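PDB 1RE5: 3-carboxy-cis,cis-muconate cycloisomerase from Pseudomonas putida, which is an enzyme of the fumarase/aspartase superfamily, a largely helical protein that assembles as a tetramer of identical subunits. Local coordinates for residues D[228-233]-D[318-323]; D[302-307]-D[324-329]; D[399-404]-D[423-428]. All coordinates share one frame; numbering follows the deposited sequence.

Contact 1 of 3, residues D[228-233]-D[318-323]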
loop_
_atom_site.group_PDB
_atom_site.type_symbol
_atom_site.label_atom_id
_atom_site.label_comp_id
_atom_site.label_asym_id
_atom_site.label_seq_id
_atom_site.Cartn_x
_atom_site.Cartn_y
_atom_site.Cartn_z
ATOM N N THR D 228 -7.853 -4.908 -21.251
ATOM C CA THR D 228 -6.784 -5.213 -20.305
ATOM C C THR D 228 -5.653 -4.168 -20.254
ATOM O O THR D 228 -4.528 -4.460 -19.809
ATOM C CB THR D 228 -6.197 -6.632 -20.552
ATOM O OG1 THR D 228 -5.601 -6.710 -21.852
ATOM C CG2 THR D 228 -7.289 -7.671 -20.459
ATOM N N GLN D 229 -5.960 -2.957 -20.723
ATOM C CA GLN D 229 -5.029 -1.829 -20.669
ATOM C C GLN D 229 -5.806 -0.829 -19.796
ATOM O O GLN D 229 -6.609 -0.034 -20.308
ATOM C CB GLN D 229 -4.790 -1.250 -22.065
ATOM C CG GLN D 229 -3.994 -2.149 -23.026
ATOM C CD GLN D 229 -2.575 -2.452 -22.555
ATOM O OE1 GLN D 229 -2.026 -1.748 -21.704
ATOM N NE2 GLN D 229 -1.973 -3.496 -23.120
ATOM N N ARG D 230 -5.566 -0.871 -18.485
ATOM C CA ARG D 230 -6.312 -0.035 -17.547
ATOM C C ARG D 230 -5.686 1.292 -17.075
ATOM O O ARG D 230 -6.187 1.910 -16.120
ATOM C CB ARG D 230 -6.661 -0.885 -16.324
ATOM C CG ARG D 230 -6.839 -2.361 -16.633
ATOM C CD ARG D 230 -8.070 -2.581 -17.460
ATOM N NE ARG D 230 -9.281 -2.443 -16.659
ATOM C CZ ARG D 230 -10.497 -2.281 -17.176
ATOM N NH1 ARG D 230 -10.660 -2.232 -18.494
ATOM N NH2 ARG D 230 -11.552 -2.180 -16.381
ATOM N N ASP D 231 -4.628 1.754 -17.736
ATOM C CA ASP D 231 -3.989 2.987 -17.303
ATOM C C ASP D 231 -4.941 4.172 -17.154
ATOM O O ASP D 231 -4.770 4.996 -16.253
ATOM C CB ASP D 231 -2.870 3.361 -18.258
ATOM C CG ASP D 231 -3.360 3.530 -19.663
ATOM O OD1 ASP D 231 -3.259 4.650 -20.215
ATOM O OD2 ASP D 231 -3.862 2.529 -20.207
ATOM N N ARG D 232 -5.943 4.268 -18.023
ATOM C CA ARG D 232 -6.889 5.379 -17.945
ATOM C C ARG D 232 -7.578 5.461 -16.583
ATOM O O ARG D 232 -7.682 6.545 -15.994
ATOM C CB ARG D 232 -7.942 5.271 -19.057
ATOM C CG ARG D 232 -7.417 5.635 -20.440
ATOM C CD ARG D 232 -8.467 5.428 -21.527
ATOM N NE ARG D 232 -7.977 4.488 -22.530
ATOM C CZ ARG D 232 -7.639 4.827 -23.767
ATOM N NH1 ARG D 232 -7.748 6.084 -24.164
ATOM N NH2 ARG D 232 -7.162 3.917 -24.596
ATOM N N LEU D 233 -8.044 4.323 -16.070
ATOM C CA LEU D 233 -8.732 4.321 -14.774
ATOM C C LEU D 233 -7.760 4.575 -13.611
ATOM O O LEU D 233 -8.083 5.271 -12.644
ATOM C CB LEU D 233 -9.458 2.986 -14.561
ATOM C CG LEU D 233 -10.424 2.531 -15.665
ATOM C CD1 LEU D 233 -11.100 1.216 -15.263
ATOM C CD2 LEU D 233 -11.469 3.610 -15.902
ATOM N N GLY D 318 -9.969 -11.837 -11.578
ATOM C CA GLY D 318 -9.367 -11.540 -10.292
ATOM C C GLY D 318 -8.876 -10.106 -10.270
ATOM O O GLY D 318 -9.425 -9.261 -9.552
ATOM N N LEU D 319 -7.848 -9.815 -11.065
ATOM C CA LEU D 319 -7.297 -8.462 -11.128
ATOM C C LEU D 319 -8.363 -7.461 -11.557
ATOM O O LEU D 319 -8.494 -6.378 -10.969
ATOM C CB LEU D 319 -6.109 -8.404 -12.094
ATOM C CG LEU D 319 -4.920 -9.333 -11.793
ATOM C CD1 LEU D 319 -3.691 -8.813 -12.518
ATOM C CD2 LEU D 319 -4.649 -9.389 -10.289
ATOM N N TRP D 320 -9.133 -7.822 -12.577
ATOM C CA TRP D 320 -10.196 -6.952 -13.054
ATOM C C TRP D 320 -11.284 -6.829 -11.995
ATOM O O TRP D 320 -11.816 -5.749 -11.768
ATOM C CB TRP D 320 -10.771 -7.511 -14.345
ATOM C CG TRP D 320 -11.988 -6.797 -14.853
ATOM C CD1 TRP D 320 -12.193 -5.444 -14.899
ATOM C CD2 TRP D 320 -13.138 -7.400 -15.473
ATOM N NE1 TRP D 320 -13.393 -5.170 -15.513
ATOM C CE2 TRP D 320 -13.993 -6.351 -15.877
ATOM C CE3 TRP D 320 -13.522 -8.723 -15.728
ATOM C CZ2 TRP D 320 -15.216 -6.587 -16.526
ATOM C CZ3 TRP D 320 -14.734 -8.957 -16.371
ATOM C CH2 TRP D 320 -15.565 -7.891 -16.762
ATOM N N HIS D 321 -11.612 -7.937 -11.336
ATOM C CA HIS D 321 -12.634 -7.918 -10.300
ATOM C C HIS D 321 -12.225 -6.977 -9.174
ATOM O O HIS D 321 -13.067 -6.318 -8.581
ATOM C CB HIS D 321 -12.850 -9.318 -9.737
ATOM C CG HIS D 321 -13.455 -10.285 -10.710
ATOM N ND1 HIS D 321 -12.795 -10.721 -11.841
ATOM C CD2 HIS D 321 -14.653 -10.924 -10.703
ATOM C CE1 HIS D 321 -13.558 -11.589 -12.485
ATOM N NE2 HIS D 321 -14.690 -11.732 -11.815
ATOM N N ALA D 322 -10.926 -6.909 -8.882
ATOM C CA ALA D 322 -10.417 -6.038 -7.820
ATOM C C ALA D 322 -10.708 -4.542 -8.036
ATOM O O ALA D 322 -10.725 -3.770 -7.082
ATOM C CB ALA D 322 -8.920 -6.245 -7.663
ATOM N N GLU D 323 -10.924 -4.119 -9.279
ATOM C CA GLU D 323 -11.198 -2.708 -9.546
ATOM C C GLU D 323 -12.615 -2.304 -9.171
ATOM O O GLU D 323 -12.842 -1.216 -8.663
ATOM C CB GLU D 323 -11.032 -2.378 -11.032
ATOM C CG GLU D 323 -9.814 -2.951 -11.726
ATOM C CD GLU D 323 -9.800 -2.612 -13.213
ATOM O OE1 GLU D 323 -10.842 -2.153 -13.729
ATOM O OE2 GLU D 323 -8.757 -2.815 -13.874
#
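The guanidinium of R230 and the carboxylate of E323 meet edge to edge and lie nearly coplanar, 16° apart. R230 grips side-on, giving one nitrogen to each oxygen. R230 NE donates to E323 OE2 at 2.9 Å, and R230 NH2 to E323 OE1 at 2.7 Å. Both bonds are almost straight, and both acceptors lie in the guanidinium plane. OE2 is met on its syn lone pair. OE1 is also met on the syn side, but 17° out of the carboxylate plane. The paired bonds fix the rotation of both groups. The indole of W320 stands nearly upright to the guanidinium, with its NE1 3.6 Å from R230 NH2. E323 OE1 lies at the edge of this indole, and L233 CD1 packs against the same oxygen at 3.7 Å. R230 reaches the carboxylate by bending at chi2 (-68°) and chi3, while E323 extends straight beyond CG. R230 NH1 makes a further salt bridge with D111, so the buried arginine probably has its charge balanced by two acids. This buried, bidentate arginine-carboxylate salt bridge of the lyase fold ties the N-cap of helix 231-257, R230, to the first turn of helix 319-347. Helix 106-142 packs against both R230 and W320.

Contact 2 of 3, residues D[302-307]-D[324-329]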
loop_
_atom_site.group_PDB
_atom_site.type_symbol
_atom_site.label_atom_id
_atom_site.label_comp_id
_atom_site.label_asym_id
_atom_site.label_seq_id
_atom_site.Cartn_x
_atom_site.Cartn_y
_atom_site.Cartn_z
ATOM N N LEU D 302 -5.467 3.206 -3.777
ATOM C CA LEU D 302 -4.801 3.539 -5.022
ATOM C C LEU D 302 -3.813 2.465 -5.459
ATOM O O LEU D 302 -3.727 2.124 -6.650
ATOM C CB LEU D 302 -4.026 4.823 -4.860
ATOM C CG LEU D 302 -4.564 5.881 -5.778
ATOM C CD1 LEU D 302 -5.958 6.250 -5.308
ATOM C CD2 LEU D 302 -3.619 7.072 -5.763
ATOM N N SER D 303 -3.042 1.957 -4.497
ATOM C CA SER D 303 -2.049 0.954 -4.833
ATOM C C SER D 303 -2.746 -0.288 -5.336
ATOM O O SER D 303 -2.177 -1.023 -6.142
ATOM C CB SER D 303 -1.142 0.653 -3.640
ATOM O OG SER D 303 -1.874 0.126 -2.559
ATOM N N THR D 304 -3.987 -0.507 -4.902
ATOM C CA THR D 304 -4.720 -1.678 -5.381
ATOM C C THR D 304 -4.930 -1.566 -6.889
ATOM O O THR D 304 -4.716 -2.526 -7.632
ATOM C CB THR D 304 -6.098 -1.840 -4.703
ATOM O OG1 THR D 304 -5.920 -2.179 -3.319
ATOM C CG2 THR D 304 -6.889 -2.958 -5.380
ATOM N N LEU D 305 -5.344 -0.393 -7.350
ATOM C CA LEU D 305 -5.549 -0.215 -8.770
ATOM C C LEU D 305 -4.219 -0.379 -9.500
ATOM O O LEU D 305 -4.167 -0.966 -10.586
ATOM C CB LEU D 305 -6.169 1.144 -9.036
ATOM C CG LEU D 305 -7.598 1.253 -8.487
ATOM C CD1 LEU D 305 -8.162 2.624 -8.771
ATOM C CD2 LEU D 305 -8.478 0.189 -9.125
ATOM N N PHE D 306 -3.128 0.112 -8.923
ATOM C CA PHE D 306 -1.840 -0.071 -9.590
ATOM C C PHE D 306 -1.527 -1.566 -9.646
ATOM O O PHE D 306 -1.155 -2.104 -10.685
ATOM C CB PHE D 306 -0.714 0.652 -8.844
ATOM C CG PHE D 306 -0.562 2.099 -9.226
ATOM C CD1 PHE D 306 -1.074 3.102 -8.417
ATOM C CD2 PHE D 306 0.076 2.454 -10.417
ATOM C CE1 PHE D 306 -0.955 4.440 -8.785
ATOM C CE2 PHE D 306 0.200 3.787 -10.797
ATOM C CZ PHE D 306 -0.316 4.787 -9.977
ATOM N N ALA D 307 -1.697 -2.239 -8.516
ATOM C CA ALA D 307 -1.421 -3.666 -8.430
ATOM C C ALA D 307 -2.228 -4.532 -9.416
ATOM O O ALA D 307 -1.785 -5.625 -9.785
ATOM C CB ALA D 307 -1.664 -4.144 -7.019
ATOM N N TRP D 324 -13.569 -3.190 -9.431
ATOM C CA TRP D 324 -14.988 -2.905 -9.219
ATOM C C TRP D 324 -15.429 -2.036 -8.041
ATOM O O TRP D 324 -16.108 -1.023 -8.234
ATOM C CB TRP D 324 -15.788 -4.215 -9.236
ATOM C CG TRP D 324 -15.624 -4.978 -10.533
ATOM C CD1 TRP D 324 -14.919 -4.582 -11.646
ATOM C CD2 TRP D 324 -16.114 -6.295 -10.822
ATOM N NE1 TRP D 324 -14.937 -5.579 -12.600
ATOM C CE2 TRP D 324 -15.663 -6.638 -12.119
ATOM C CE3 TRP D 324 -16.891 -7.220 -10.110
ATOM C CZ2 TRP D 324 -15.962 -7.864 -12.713
ATOM C CZ3 TRP D 324 -17.188 -8.444 -10.708
ATOM C CH2 TRP D 324 -16.725 -8.751 -11.994
ATOM N N GLU D 325 -15.059 -2.408 -6.828
ATOM C CA GLU D 325 -15.474 -1.620 -5.678
ATOM C C GLU D 325 -14.427 -0.605 -5.260
ATOM O O GLU D 325 -14.747 0.386 -4.619
ATOM C CB GLU D 325 -15.796 -2.548 -4.509
ATOM C CG GLU D 325 -16.873 -3.575 -4.842
ATOM C CD GLU D 325 -18.230 -2.937 -5.116
ATOM O OE1 GLU D 325 -18.302 -1.975 -5.921
ATOM O OE2 GLU D 325 -19.231 -3.406 -4.524
ATOM N N THR D 326 -13.177 -0.840 -5.636
ATOM C CA THR D 326 -12.093 0.052 -5.262
ATOM C C THR D 326 -12.179 1.465 -5.821
ATOM O O THR D 326 -12.017 2.434 -5.084
ATOM C CB THR D 326 -10.734 -0.558 -5.659
ATOM O OG1 THR D 326 -10.630 -1.867 -5.082
ATOM C CG2 THR D 326 -9.576 0.306 -5.160
ATOM N N LEU D 327 -12.417 1.593 -7.120
ATOM C CA LEU D 327 -12.487 2.919 -7.732
ATOM C C LEU D 327 -13.633 3.725 -7.123
ATOM O O LEU D 327 -13.484 4.922 -6.835
ATOM C CB LEU D 327 -12.665 2.810 -9.246
ATOM C CG LEU D 327 -11.778 3.706 -10.112
ATOM C CD1 LEU D 327 -12.172 3.539 -11.570
ATOM C CD2 LEU D 327 -11.921 5.151 -9.709
ATOM N N PRO D 328 -14.797 3.089 -6.917
ATOM C CA PRO D 328 -15.877 3.882 -6.327
ATOM C C PRO D 328 -15.506 4.354 -4.918
ATOM O O PRO D 328 -15.751 5.503 -4.555
ATOM C CB PRO D 328 -17.060 2.919 -6.347
ATOM C CG PRO D 328 -16.787 2.105 -7.576
ATOM C CD PRO D 328 -15.312 1.810 -7.431
ATOM N N ASP D 329 -14.905 3.483 -4.125
ATOM C CA ASP D 329 -14.527 3.890 -2.779
ATOM C C ASP D 329 -13.652 5.131 -2.801
ATOM O O ASP D 329 -13.839 6.043 -1.998
ATOM C CB ASP D 329 -13.781 2.769 -2.050
ATOM C CG ASP D 329 -14.718 1.778 -1.405
ATOM O OD1 ASP D 329 -14.219 0.870 -0.692
ATOM O OD2 ASP D 329 -15.954 1.908 -1.615
#
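L305 and T326 form the closely packed part of this buried contact. The methyl CG2 of T326 lies 4.0 Å from L305 CG and is also near L305 CD2. The two side chains lie alongside each other, pointing opposite ways. The other branch of the leucine, L305 CD1, meets L327 CG at 4.0 Å, with the two leucines roughly at right angles. In T326, CG2 sits anti to the backbone N (OG1 at chi1 -55°), which directs the methyl at L305 and leaves OG1 beside its own backbone. That hydroxyl is hydrogen-bonded to A322 O one turn earlier. The part at T304 is less extensively buried. There a methyl faces a hydroxyl, with T304 CG2 3.9 Å from T326 OG1. The DTT pocket begins here: a bound DTT lies about 3 Å from the T304 side chain, and T296 of the third subunit packs on T304. The axes of the two short helical segments approach to 9.6 Å and cross at -141°, so they run roughly antiparallel. On the tight side, helix 231-257 completes the packing: V234 and A237 touch L305, and L233 touches L327. I330, farther along helix 319-347, also packs on L305.

Contact 3 of 3, residues D[399-404]-D[423-428]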
loop_
_atom_site.group_PDB
_atom_site.type_symbol
_atom_site.label_atom_id
_atom_site.label_comp_id
_atom_site.label_asym_id
_atom_site.label_seq_id
_atom_site.Cartn_x
_atom_site.Cartn_y
_atom_site.Cartn_z
ATOM N N GLN D 399 16.786 35.204 31.171
ATOM C CA GLN D 399 15.479 35.067 30.550
ATOM C C GLN D 399 14.593 36.304 30.529
ATOM O O GLN D 399 13.941 36.647 31.517
ATOM C CB GLN D 399 14.722 33.898 31.180
ATOM C CG GLN D 399 14.653 33.931 32.693
ATOM C CD GLN D 399 13.889 32.748 33.257
ATOM O OE1 GLN D 399 13.800 32.573 34.475
ATOM N NE2 GLN D 399 13.328 31.927 32.370
ATOM N N ARG D 400 14.596 36.966 29.375
ATOM C CA ARG D 400 13.796 38.159 29.115
ATOM C C ARG D 400 13.911 38.461 27.624
ATOM O O ARG D 400 14.916 38.128 26.990
ATOM C CB ARG D 400 14.272 39.356 29.947
ATOM C CG ARG D 400 15.730 39.738 29.775
ATOM C CD ARG D 400 15.992 41.098 30.409
ATOM N NE ARG D 400 17.385 41.504 30.271
ATOM C CZ ARG D 400 17.798 42.766 30.296
ATOM N NH1 ARG D 400 16.919 43.748 30.456
ATOM N NH2 ARG D 400 19.089 43.046 30.145
ATOM N N HIS D 401 12.876 39.085 27.071
ATOM C CA HIS D 401 12.821 39.399 25.651
ATOM C C HIS D 401 14.133 39.923 25.080
ATOM O O HIS D 401 14.897 40.594 25.776
ATOM C CB HIS D 401 11.703 40.405 25.389
ATOM C CG HIS D 401 11.119 40.312 24.015
ATOM N ND1 HIS D 401 11.841 40.593 22.876
ATOM C CD2 HIS D 401 9.878 39.965 23.598
ATOM C CE1 HIS D 401 11.070 40.425 21.816
ATOM N NE2 HIS D 401 9.874 40.043 22.227
ATOM N N LEU D 402 14.390 39.602 23.810
ATOM C CA LEU D 402 15.605 40.040 23.125
ATOM C C LEU D 402 15.548 41.553 22.890
ATOM O O LEU D 402 16.579 42.221 22.859
ATOM C CB LEU D 402 15.756 39.324 21.777
ATOM C CG LEU D 402 17.157 38.906 21.309
ATOM C CD1 LEU D 402 17.102 38.537 19.841
ATOM C CD2 LEU D 402 18.147 40.026 21.518
ATOM N N ARG D 403 14.342 42.088 22.712
ATOM C CA ARG D 403 14.175 43.520 22.503
ATOM C C ARG D 403 14.851 44.274 23.643
ATOM O O ARG D 403 15.546 45.262 23.421
ATOM C CB ARG D 403 12.694 43.885 22.474
ATOM C CG ARG D 403 12.437 45.375 22.413
ATOM C CD ARG D 403 12.920 45.953 21.101
ATOM N NE ARG D 403 12.806 47.409 21.056
ATOM C CZ ARG D 403 13.593 48.247 21.722
ATOM N NH1 ARG D 403 14.566 47.780 22.495
ATOM N NH2 ARG D 403 13.413 49.557 21.612
ATOM N N ALA D 404 14.635 43.793 24.866
ATOM C CA ALA D 404 15.212 44.398 26.058
ATOM C C ALA D 404 16.724 44.249 26.061
ATOM O O ALA D 404 17.450 45.237 26.107
ATOM C CB ALA D 404 14.631 43.751 27.301
ATOM N N ARG D 423 11.169 48.297 15.480
ATOM C CA ARG D 423 10.791 47.812 14.158
ATOM C C ARG D 423 11.441 46.469 13.825
ATOM O O ARG D 423 10.780 45.568 13.322
ATOM C CB ARG D 423 11.164 48.841 13.091
ATOM C CG ARG D 423 10.687 48.482 11.682
ATOM C CD ARG D 423 11.359 49.368 10.646
ATOM N NE ARG D 423 11.207 50.779 10.992
ATOM C CZ ARG D 423 12.032 51.745 10.596
ATOM N NH1 ARG D 423 13.084 51.463 9.828
ATOM N NH2 ARG D 423 11.807 52.999 10.979
ATOM N N LEU D 424 12.734 46.340 14.105
ATOM C CA LEU D 424 13.454 45.102 13.830
ATOM C C LEU D 424 12.881 43.895 14.558
ATOM O O LEU D 424 12.872 42.786 14.023
ATOM C CB LEU D 424 14.927 45.243 14.203
ATOM C CG LEU D 424 15.815 45.981 13.206
ATOM C CD1 LEU D 424 17.232 46.002 13.724
ATOM C CD2 LEU D 424 15.757 45.280 11.856
ATOM N N LEU D 425 12.415 44.105 15.781
ATOM C CA LEU D 425 11.855 43.015 16.561
ATOM C C LEU D 425 10.361 42.865 16.361
ATOM O O LEU D 425 9.692 42.205 17.153
ATOM C CB LEU D 425 12.167 43.203 18.044
ATOM C CG LEU D 425 13.529 42.678 18.496
ATOM C CD1 LEU D 425 13.573 41.185 18.283
ATOM C CD2 LEU D 425 14.646 43.348 17.726
ATOM N N ASP D 426 9.838 43.488 15.307
ATOM C CA ASP D 426 8.420 43.383 14.991
ATOM C C ASP D 426 8.283 42.399 13.834
ATOM O O ASP D 426 8.868 42.599 12.766
ATOM C CB ASP D 426 7.828 44.742 14.608
ATOM C CG ASP D 426 6.385 44.636 14.155
ATOM O OD1 ASP D 426 5.652 43.793 14.703
ATOM O OD2 ASP D 426 5.972 45.395 13.258
ATOM N N PRO D 427 7.514 41.316 14.041
ATOM C CA PRO D 427 7.275 40.267 13.048
ATOM C C PRO D 427 6.730 40.813 11.743
ATOM O O PRO D 427 7.150 40.392 10.670
ATOM C CB PRO D 427 6.260 39.361 13.735
ATOM C CG PRO D 427 6.520 39.579 15.173
ATOM C CD PRO D 427 6.736 41.052 15.262
ATOM N N ALA D 428 5.794 41.747 11.846
ATOM C CA ALA D 428 5.172 42.342 10.672
ATOM C C ALA D 428 6.185 42.866 9.645
ATOM O O ALA D 428 5.868 43.015 8.461
ATOM C CB ALA D 428 4.252 43.459 11.107
#
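L425 reaches across to R403 and H401. L425 CB lies 4.2 Å from R403 CD, so the aliphatic part of the arginine passes over the base of the leucine. L425 CG rests 4.1 Å from R403 CA and thus packs on the backbone of the facing helix start. From CG the two methyls part. L425 CD1 comes to the edge of the H401 ring, near its plane, 4.4 Å from H401 CE1. L425 CD1 is also 4.5 Å from L402 CB. L425 CD2 stays nearer the arginine, 4.6 Å from R403 CD. All these contacts are apolar and rather loose.

The two partners of L425 are held in place by polar bonds. R403 N donates to H401 ND1 at 2.9 Å and 171°, with the nitrogen 14° out of the ring plane. H401 is the N-cap residue of helix 402-407, and this bond holds its ring beside the leucine. R403 leaves the backbone with CG anti to N, then turns sharply at chi2 (66°). The turn lays CD over L425 CB and carries the guanidinium on to D422, where NE forms a salt bridge. NH2 adds a weak bond to G418 O.

Both segments lie in the adenylosuccinate lyase C-terminus family region, where short helices pack on one another at the surface. L425 is the first residue to leave the helical path after helix 418-424. The contact therefore joins the beginning of one short helix to the end of another, with R403 also salt-bridged to D422 of the second helix. V371 of helix 368-378 and L406 of helix 402-407 also pack on L425. A backbone link from L402 to Q363 and the contact of H401 with D360 tie helix 402-407 to the loop that precedes helix 368-378.

In the fold
Contacts 1 and 2 are neighbours, with centres about 8 Å apart. They share helix 319-347, which offers its first turn to helix 231-257 and the next to helix 286-307. Their segments alternate along the chain, and the three helices pack together there. The contacts also touch, E323 CA lying 4.0 Å from L305 CD2. Both reach the second and third subunits, consistent with a place in the helical core where subunits meet. Contact 3 follows later in the sequence, on the opposite side of the chain's centre, about 60 Å from contact 1 and 53 Å from contact 2, centre to centre. It belongs to the small C-terminal helices, and no other subunit touches its segments.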